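Major exported protein (Pseudomonas aeruginosa, PDB 3HE1) is a secreted Hcp-family protein of the type VI secretion system, probably a ring-forming component of the secretion tube, although its precise function is unknown. Local coordinates at residues I92-D97 with P101-A106; W120-A125 with W175-S180. All blocks are in the same frame, centred on the assembly; numbering follows the deposited sequence.

Interaction 1 (I92-D97 with P101-A106); sequences ITKVFD and PLLLAA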
ATOM      1  N   ILE A  92     -21.265   8.191  -2.104  1.00 27.15           N
ATOM      2  CA  ILE A  92     -20.849   9.341  -1.314  1.00 28.55           C
ATOM      3  C   ILE A  92     -20.324   8.913   0.057  1.00 25.11           C
ATOM      4  O   ILE A  92     -20.405   7.750   0.437  1.00 18.41           O
ATOM      5  CB  ILE A  92     -21.966  10.429  -1.210  1.00 22.95           C
ATOM      6  CG1 ILE A  92     -23.189   9.919  -0.443  1.00 27.81           C
ATOM      7  CG2 ILE A  92     -22.397  10.860  -2.579  1.00 15.89           C
ATOM      8  CD1 ILE A  92     -23.160  10.196   1.066  1.00 35.68           C
ATOM      9  N   THR A  93     -19.758   9.862   0.783  1.00 24.04           N
ATOM     10  CA  THR A  93     -19.274   9.605   2.125  1.00 28.78           C
ATOM     11  C   THR A  93     -19.668  10.789   2.983  1.00 38.09           C
ATOM     12  O   THR A  93     -19.588  11.934   2.539  1.00 26.19           O
ATOM     13  CB  THR A  93     -17.732   9.407   2.175  1.00 45.35           C
ATOM     14  OG1 THR A  93     -17.367   8.244   1.422  1.00 43.01           O
ATOM     15  CG2 THR A  93     -17.255   9.231   3.612  1.00 22.62           C
ATOM     16  N   LYS A  94     -20.108  10.503   4.203  1.00 29.17           N
ATOM     17  CA  LYS A  94     -20.497  11.525   5.155  1.00 20.89           C
ATOM     18  C   LYS A  94     -19.966  11.113   6.529  1.00 33.88           C
ATOM     19  O   LYS A  94     -19.260  10.115   6.630  1.00 37.09           O
ATOM     20  CB  LYS A  94     -22.024  11.642   5.155  1.00 39.31           C
ATOM     21  CG  LYS A  94     -22.732  10.326   4.825  1.00 34.06           C
ATOM     22  CD  LYS A  94     -24.249  10.486   4.709  1.00 25.17           C
ATOM     23  CE  LYS A  94     -24.904  11.108   5.972  1.00 28.10           C
ATOM     24  NZ  LYS A  94     -24.806  10.273   7.212  1.00 18.20           N
ATOM     25  N   VAL A  95     -20.275  11.888   7.569  1.00 24.84           N
ATOM     26  CA  VAL A  95     -20.041  11.460   8.951  1.00 25.82           C
ATOM     27  C   VAL A  95     -21.387  11.025   9.573  1.00 32.95           C
ATOM     28  O   VAL A  95     -22.447  11.297   9.011  1.00 21.72           O
ATOM     29  CB  VAL A  95     -19.429  12.595   9.802  1.00 28.13           C
ATOM     30  CG1 VAL A  95     -17.933  12.745   9.545  1.00 24.48           C
ATOM     31  CG2 VAL A  95     -20.143  13.894   9.518  1.00 31.22           C
ATOM     32  N   PHE A  96     -21.356  10.342  10.716  1.00 34.17           N
ATOM     33  CA  PHE A  96     -22.592   9.940  11.408  1.00 35.62           C
ATOM     34  C   PHE A  96     -23.396  11.211  11.692  1.00 41.33           C
ATOM     35  O   PHE A  96     -22.812  12.234  12.057  1.00 45.08           O
ATOM     36  CB  PHE A  96     -22.290   9.247  12.755  1.00 32.50           C
ATOM     37  CG  PHE A  96     -21.754   7.824  12.648  1.00 30.70           C
ATOM     38  CD1 PHE A  96     -20.801   7.479  11.717  1.00 21.59           C
ATOM     39  CD2 PHE A  96     -22.181   6.854  13.541  1.00 37.86           C
ATOM     40  CE1 PHE A  96     -20.310   6.197  11.656  1.00 19.29           C
ATOM     41  CE2 PHE A  96     -21.694   5.567  13.481  1.00 44.10           C
ATOM     42  CZ  PHE A  96     -20.758   5.236  12.535  1.00 43.48           C
ATOM     43  N   ASP A  97     -24.719  11.156  11.541  1.00 26.72           N
ATOM     44  CA  ASP A  97     -25.555  12.353  11.738  1.00 28.55           C
ATOM     45  C   ASP A  97     -27.057  12.069  11.910  1.00 30.16           C
ATOM     46  O   ASP A  97     -27.463  10.924  12.096  1.00 35.67           O
ATOM     47  CB  ASP A  97     -25.337  13.350  10.593  1.00 35.96           C
ATOM     48  CG  ASP A  97     -25.829  12.819   9.251  1.00 44.48           C
ATOM     49  OD1 ASP A  97     -26.518  11.769   9.234  1.00 23.95           O
ATOM     50  OD2 ASP A  97     -25.519  13.457   8.217  1.00 33.70           O
ATOM     51  N   PRO A 101     -29.563   7.410  10.652  1.00 35.05           N
ATOM     52  CA  PRO A 101     -30.498   6.342  11.022  1.00 30.29           C
ATOM     53  C   PRO A 101     -31.624   6.293  10.011  1.00 29.29           C
ATOM     54  O   PRO A 101     -32.218   5.238   9.784  1.00 33.88           O
ATOM     55  CB  PRO A 101     -31.023   6.787  12.391  1.00 31.46           C
ATOM     56  CG  PRO A 101     -30.007   7.786  12.893  1.00 37.78           C
ATOM     57  CD  PRO A 101     -29.535   8.483  11.659  1.00 26.62           C
ATOM     58  N   LEU A 102     -31.893   7.434   9.386  1.00 32.39           N
ATOM     59  CA  LEU A 102     -32.929   7.511   8.369  1.00 20.54           C
ATOM     60  C   LEU A 102     -32.495   6.789   7.107  1.00 25.66           C
ATOM     61  O   LEU A 102     -33.256   5.987   6.562  1.00 31.19           O
ATOM     62  CB  LEU A 102     -33.298   8.977   8.086  1.00 54.57           C
ATOM     63  CG  LEU A 102     -33.765   9.770   9.329  1.00 68.03           C
ATOM     64  CD1 LEU A 102     -34.183  11.213   9.006  1.00 25.41           C
ATOM     65  CD2 LEU A 102     -34.894   9.046  10.071  1.00 35.96           C
ATOM     66  N   LEU A 103     -31.263   7.050   6.667  1.00 39.91           N
ATOM     67  CA  LEU A 103     -30.719   6.454   5.442  1.00 27.45           C
ATOM     68  C   LEU A 103     -30.727   4.948   5.494  1.00 33.21           C
ATOM     69  O   LEU A 103     -30.991   4.292   4.486  1.00 31.05           O
ATOM     70  CB  LEU A 103     -29.308   6.947   5.185  1.00  8.95           C
ATOM     71  CG  LEU A 103     -29.327   8.447   4.937  1.00 20.23           C
ATOM     72  CD1 LEU A 103     -27.947   9.041   5.108  1.00 27.78           C
ATOM     73  CD2 LEU A 103     -29.854   8.682   3.547  1.00 28.70           C
ATOM     74  N   LEU A 104     -30.430   4.405   6.672  1.00 22.62           N
ATOM     75  CA  LEU A 104     -30.502   2.966   6.879  1.00 22.76           C
ATOM     76  C   LEU A 104     -31.943   2.519   6.723  1.00 45.37           C
ATOM     77  O   LEU A 104     -32.230   1.552   6.017  1.00 38.58           O
ATOM     78  CB  LEU A 104     -29.957   2.578   8.252  1.00 11.64           C
ATOM     79  CG  LEU A 104     -28.448   2.816   8.337  1.00 30.01           C
ATOM     80  CD1 LEU A 104     -28.000   3.208   9.740  1.00 26.38           C
ATOM     81  CD2 LEU A 104     -27.679   1.608   7.815  1.00 32.61           C
ATOM     82  N   ALA A 105     -32.861   3.231   7.362  1.00 40.98           N
ATOM     83  CA  ALA A 105     -34.261   2.889   7.197  1.00 43.51           C
ATOM     84  C   ALA A 105     -34.519   2.815   5.700  1.00 41.56           C
ATOM     85  O   ALA A 105     -35.047   1.822   5.204  1.00 43.50           O
ATOM     86  CB  ALA A 105     -35.159   3.920   7.857  1.00 26.79           C
ATOM     87  N   ALA A 106     -34.115   3.862   4.986  1.00 39.96           N
ATOM     88  CA  ALA A 106     -34.252   3.898   3.538  1.00 43.29           C
ATOM     89  C   ALA A 106     -33.693   2.621   2.908  1.00 43.70           C
ATOM     90  O   ALA A 106     -34.388   1.920   2.177  1.00 47.54           O
ATOM     91  CB  ALA A 106     -33.557   5.137   2.967  1.00 36.53           C
TER
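Pro101, in the first turn of helix 100-109, sets its ring against the end of the chain leaving strand 86-95: CD of Pro101 lies 3.2 Å from the carbonyl O of Asp97, a van der Waals approach in which CG stands further off. The proline also packs on Thr182 of a second subunit, so the start of the helix is part of the assembly interface. Two residues on, Leu103 points back at the strand. Its CD1 meets the end of the Lys94 side chain tip to tip, 3.8 Å from Lys94 CE and 4.0 Å from Lys94 NZ. Bends at chi3 (-56°) and chi4 (-65°) fold the lysine so that its ammonium turns to its own segment. There NZ gives a 3.1 Å hydrogen bond to Val95 O and forms a salt bridge with Asp97 OD1 at 3.0 Å, coming in from above the carboxylate plane. Glu164 supplies a second salt bridge to the lysine, while Ser100 hydrogen-bonds the same Asp97 oxygen. Leucine thus packs against the methylene end of a buried lysine whose charge is met by two carboxylates, an environment that would probably favour the protonated amine.

Interaction 2 (W120-A125 with W175-S180); sequences WYRTSA and WTHEVS
Arg122 reaches from strand 112-123 across to Val179 and His177, just beyond and at the end of strand 172-177. From CB, which points toward the other segment, the chain first turns to place CG between the backbone N and the carbonyl carbon (chi1 88°), then runs extended through CD to NE; these atoms carry the guanidinium to the 175-180 segment, which CG, CD and NE do not themselves touch. At the tip NH2 makes most of the contacts. The arginine and valine side chains cross at a slant, Arg122 NH2 lying 3.9 Å from Val179 CG2, and the same nitrogen has Glu130 as its salt-bridge partner on the adjoining strand 129-137. That strand pairs with both 112-123 and 172-177, so in this antiparallel β-barrel of the Hcp family the contact spans two strands separated by a third. Arg122 NH1 comes within 4.3 Å of His177 NE2, too far for a bond. Both side chains also bond to a third subunit: the carbonyl O of Asp47 of that subunit accepts hydrogen bonds from Arg122 NH2 and from His177 NE2, and Ser48 O of the same subunit receives a weak one from NH1. The imidazole also has Val179 CA at its edge, in the ring plane, and packs on Asp97 of the third subunit.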
ATOM      1  N   TRP A 120     -21.874  20.898  -5.550  1.00 29.76           N
ATOM      2  CA  TRP A 120     -20.432  21.014  -5.440  1.00 29.21           C
ATOM      3  C   TRP A 120     -19.976  22.454  -5.162  1.00 36.48           C
ATOM      4  O   TRP A 120     -20.488  23.408  -5.758  1.00 30.96           O
ATOM      5  CB  TRP A 120     -19.774  20.452  -6.701  1.00 42.94           C
ATOM      6  CG  TRP A 120     -20.231  19.054  -7.078  1.00 26.27           C
ATOM      7  CD1 TRP A 120     -21.411  18.706  -7.683  1.00 33.96           C
ATOM      8  CD2 TRP A 120     -19.510  17.838  -6.882  1.00 13.38           C
ATOM      9  NE1 TRP A 120     -21.467  17.347  -7.872  1.00 29.84           N
ATOM     10  CE2 TRP A 120     -20.307  16.790  -7.396  1.00 26.59           C
ATOM     11  CE3 TRP A 120     -18.262  17.529  -6.324  1.00 28.76           C
ATOM     12  CZ2 TRP A 120     -19.903  15.459  -7.370  1.00 30.62           C
ATOM     13  CZ3 TRP A 120     -17.858  16.202  -6.294  1.00 22.06           C
ATOM     14  CH2 TRP A 120     -18.679  15.184  -6.811  1.00 50.83           C
ATOM     15  N   TYR A 121     -19.014  22.598  -4.251  1.00 19.18           N
ATOM     16  CA  TYR A 121     -18.506  23.919  -3.859  1.00 25.10           C
ATOM     17  C   TYR A 121     -16.989  24.075  -4.042  1.00 44.49           C
ATOM     18  O   TYR A 121     -16.222  23.111  -3.933  1.00 23.47           O
ATOM     19  CB  TYR A 121     -18.908  24.248  -2.421  1.00 27.30           C
ATOM     20  CG  TYR A 121     -20.381  24.544  -2.265  1.00 46.06           C
ATOM     21  CD1 TYR A 121     -20.847  25.855  -2.262  1.00 27.82           C
ATOM     22  CD2 TYR A 121     -21.311  23.512  -2.136  1.00 28.51           C
ATOM     23  CE1 TYR A 121     -22.199  26.133  -2.126  1.00 36.79           C
ATOM     24  CE2 TYR A 121     -22.667  23.781  -2.003  1.00 26.17           C
ATOM     25  CZ  TYR A 121     -23.101  25.091  -1.997  1.00 32.28           C
ATOM     26  OH  TYR A 121     -24.438  25.361  -1.868  1.00 37.17           O
ATOM     27  N   ARG A 122     -16.570  25.307  -4.321  1.00 32.26           N
ATOM     28  CA  ARG A 122     -15.174  25.617  -4.594  1.00 40.25           C
ATOM     29  C   ARG A 122     -14.886  27.057  -4.184  1.00 49.78           C
ATOM     30  O   ARG A 122     -15.807  27.854  -3.971  1.00 39.35           O
ATOM     31  CB  ARG A 122     -14.880  25.475  -6.092  1.00 32.11           C
ATOM     32  CG  ARG A 122     -15.147  26.766  -6.859  1.00 30.06           C
ATOM     33  CD  ARG A 122     -15.149  26.573  -8.355  1.00 35.28           C
ATOM     34  NE  ARG A 122     -15.497  27.808  -9.055  1.00 39.88           N
ATOM     35  CZ  ARG A 122     -15.653  27.903 -10.374  1.00 42.89           C
ATOM     36  NH1 ARG A 122     -15.488  26.832 -11.142  1.00 31.75           N
ATOM     37  NH2 ARG A 122     -15.963  29.068 -10.926  1.00 41.87           N
ATOM     38  N   THR A 123     -13.606  27.392  -4.088  1.00 33.82           N
ATOM     39  CA  THR A 123     -13.202  28.776  -3.907  1.00 34.50           C
ATOM     40  C   THR A 123     -13.174  29.473  -5.265  1.00 36.51           C
ATOM     41  O   THR A 123     -12.432  29.073  -6.164  1.00 39.82           O
ATOM     42  CB  THR A 123     -11.817  28.877  -3.258  1.00 54.29           C
ATOM     43  OG1 THR A 123     -11.783  28.074  -2.069  1.00 54.57           O
ATOM     44  CG2 THR A 123     -11.498  30.327  -2.913  1.00 38.02           C
ATOM     45  N   SER A 124     -13.992  30.509  -5.410  1.00 37.13           N
ATOM     46  CA  SER A 124     -14.126  31.208  -6.680  1.00 39.80           C
ATOM     47  C   SER A 124     -12.844  31.951  -7.033  1.00 51.87           C
ATOM     48  O   SER A 124     -11.891  31.980  -6.250  1.00 46.13           O
ATOM     49  CB  SER A 124     -15.293  32.198  -6.628  1.00 26.67           C
ATOM     50  OG  SER A 124     -14.999  33.290  -5.769  1.00 35.04           O
ATOM     51  N   ALA A 125     -12.830  32.553  -8.214  1.00 38.59           N
ATOM     52  CA  ALA A 125     -11.713  33.386  -8.633  1.00 38.88           C
ATOM     53  C   ALA A 125     -11.576  34.672  -7.795  1.00 39.56           C
ATOM     54  O   ALA A 125     -10.480  35.226  -7.687  1.00 34.71           O
ATOM     55  CB  ALA A 125     -11.834  33.717 -10.114  1.00 62.16           C
ATOM     56  N   TRP A 175     -25.764  16.127 -14.728  1.00 40.64           N
ATOM     57  CA  TRP A 175     -24.589  16.887 -14.339  1.00 31.48           C
ATOM     58  C   TRP A 175     -24.709  18.271 -14.940  1.00 34.29           C
ATOM     59  O   TRP A 175     -24.856  18.416 -16.148  1.00 27.11           O
ATOM     60  CB  TRP A 175     -23.314  16.243 -14.869  1.00 30.88           C
ATOM     61  CG  TRP A 175     -23.143  14.773 -14.595  1.00 27.67           C
ATOM     62  CD1 TRP A 175     -22.487  14.194 -13.531  1.00 27.27           C
ATOM     63  CD2 TRP A 175     -23.586  13.697 -15.424  1.00 32.70           C
ATOM     64  NE1 TRP A 175     -22.514  12.824 -13.651  1.00 20.08           N
ATOM     65  CE2 TRP A 175     -23.188  12.494 -14.805  1.00 28.30           C
ATOM     66  CE3 TRP A 175     -24.297  13.632 -16.633  1.00 25.88           C
ATOM     67  CZ2 TRP A 175     -23.474  11.243 -15.352  1.00 50.37           C
ATOM     68  CZ3 TRP A 175     -24.585  12.390 -17.174  1.00 17.74           C
ATOM     69  CH2 TRP A 175     -24.172  11.212 -16.536  1.00 30.32           C
ATOM     70  N   THR A 176     -24.632  19.289 -14.098  1.00 22.06           N
ATOM     71  CA  THR A 176     -24.725  20.655 -14.565  1.00 29.64           C
ATOM     72  C   THR A 176     -23.551  21.455 -14.053  1.00 30.72           C
ATOM     73  O   THR A 176     -23.191  21.333 -12.888  1.00 22.96           O
ATOM     74  CB  THR A 176     -25.960  21.308 -14.010  1.00 25.10           C
ATOM     75  OG1 THR A 176     -27.098  20.484 -14.297  1.00 29.87           O
ATOM     76  CG2 THR A 176     -26.130  22.683 -14.621  1.00 40.41           C
ATOM     77  N   HIS A 177     -22.948  22.260 -14.919  1.00 34.82           N
ATOM     78  CA  HIS A 177     -21.976  23.242 -14.463  1.00 30.46           C
ATOM     79  C   HIS A 177     -22.728  24.553 -14.267  1.00 27.92           C
ATOM     80  O   HIS A 177     -23.372  25.031 -15.195  1.00 35.71           O
ATOM     81  CB  HIS A 177     -20.819  23.404 -15.455  1.00 27.03           C
ATOM     82  CG  HIS A 177     -19.720  24.280 -14.942  1.00 20.18           C
ATOM     83  ND1 HIS A 177     -18.426  23.837 -14.770  1.00 28.71           N
ATOM     84  CD2 HIS A 177     -19.736  25.564 -14.510  1.00 22.15           C
ATOM     85  CE1 HIS A 177     -17.689  24.818 -14.277  1.00 46.65           C
ATOM     86  NE2 HIS A 177     -18.461  25.879 -14.109  1.00 26.60           N
ATOM     87  N   GLU A 178     -22.644  25.120 -13.058  1.00 46.24           N
ATOM     88  CA  GLU A 178     -23.517  26.221 -12.607  1.00 32.39           C
ATOM     89  C   GLU A 178     -23.058  27.633 -12.964  1.00 34.56           C
ATOM     90  O   GLU A 178     -23.878  28.558 -13.012  1.00 49.00           O
ATOM     91  CB  GLU A 178     -23.744  26.162 -11.086  1.00 22.21           C
ATOM     92  CG  GLU A 178     -24.459  24.914 -10.589  1.00 30.19           C
ATOM     93  CD  GLU A 178     -25.888  24.801 -11.093  1.00 26.79           C
ATOM     94  OE1 GLU A 178     -26.390  25.761 -11.708  1.00 36.08           O
ATOM     95  OE2 GLU A 178     -26.517  23.748 -10.871  1.00 31.61           O
ATOM     96  N   VAL A 179     -21.759  27.811 -13.181  1.00 19.32           N
ATOM     97  CA  VAL A 179     -21.238  29.121 -13.559  1.00 23.98           C
ATOM     98  C   VAL A 179     -21.140  29.253 -15.082  1.00 21.56           C
ATOM     99  O   VAL A 179     -21.474  30.295 -15.647  1.00 27.00           O
ATOM    100  CB  VAL A 179     -19.869  29.401 -12.908  1.00 25.23           C
ATOM    101  CG1 VAL A 179     -19.585  30.900 -12.892  1.00 18.72           C
ATOM    102  CG2 VAL A 179     -19.838  28.827 -11.498  1.00 32.83           C
ATOM    103  N   SER A 180     -20.703  28.180 -15.739  1.00 34.75           N
ATOM    104  CA  SER A 180     -20.430  28.195 -17.176  1.00 44.68           C
ATOM    105  C   SER A 180     -21.604  27.681 -18.019  1.00 48.82           C
ATOM    106  O   SER A 180     -21.583  27.776 -19.248  1.00 53.89           O
ATOM    107  CB  SER A 180     -19.147  27.411 -17.491  1.00 24.21           C
ATOM    108  OG  SER A 180     -17.999  28.079 -16.992  1.00 32.37           O
TER

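From the N terminus, the chain runs through strands 27-33 and 61-71 before strand 86-95 enters interaction 1, which closes a tight connection of three residues, the last of them already in helix 100-109. Strand 112-123 follows and opens interaction 2, whose partner arrives only after 49 residues, rich in strand, have gone by in between. The two contacts therefore lie in series, neither nested nor crossed, on opposite sides of the chain's centre and with their own centres about 26 Å apart. Interaction 1 ties the helix to one strand of the curled sheet; interaction 2 joins the ends of two others. Each borders a neighbouring subunit of the six-chain assembly.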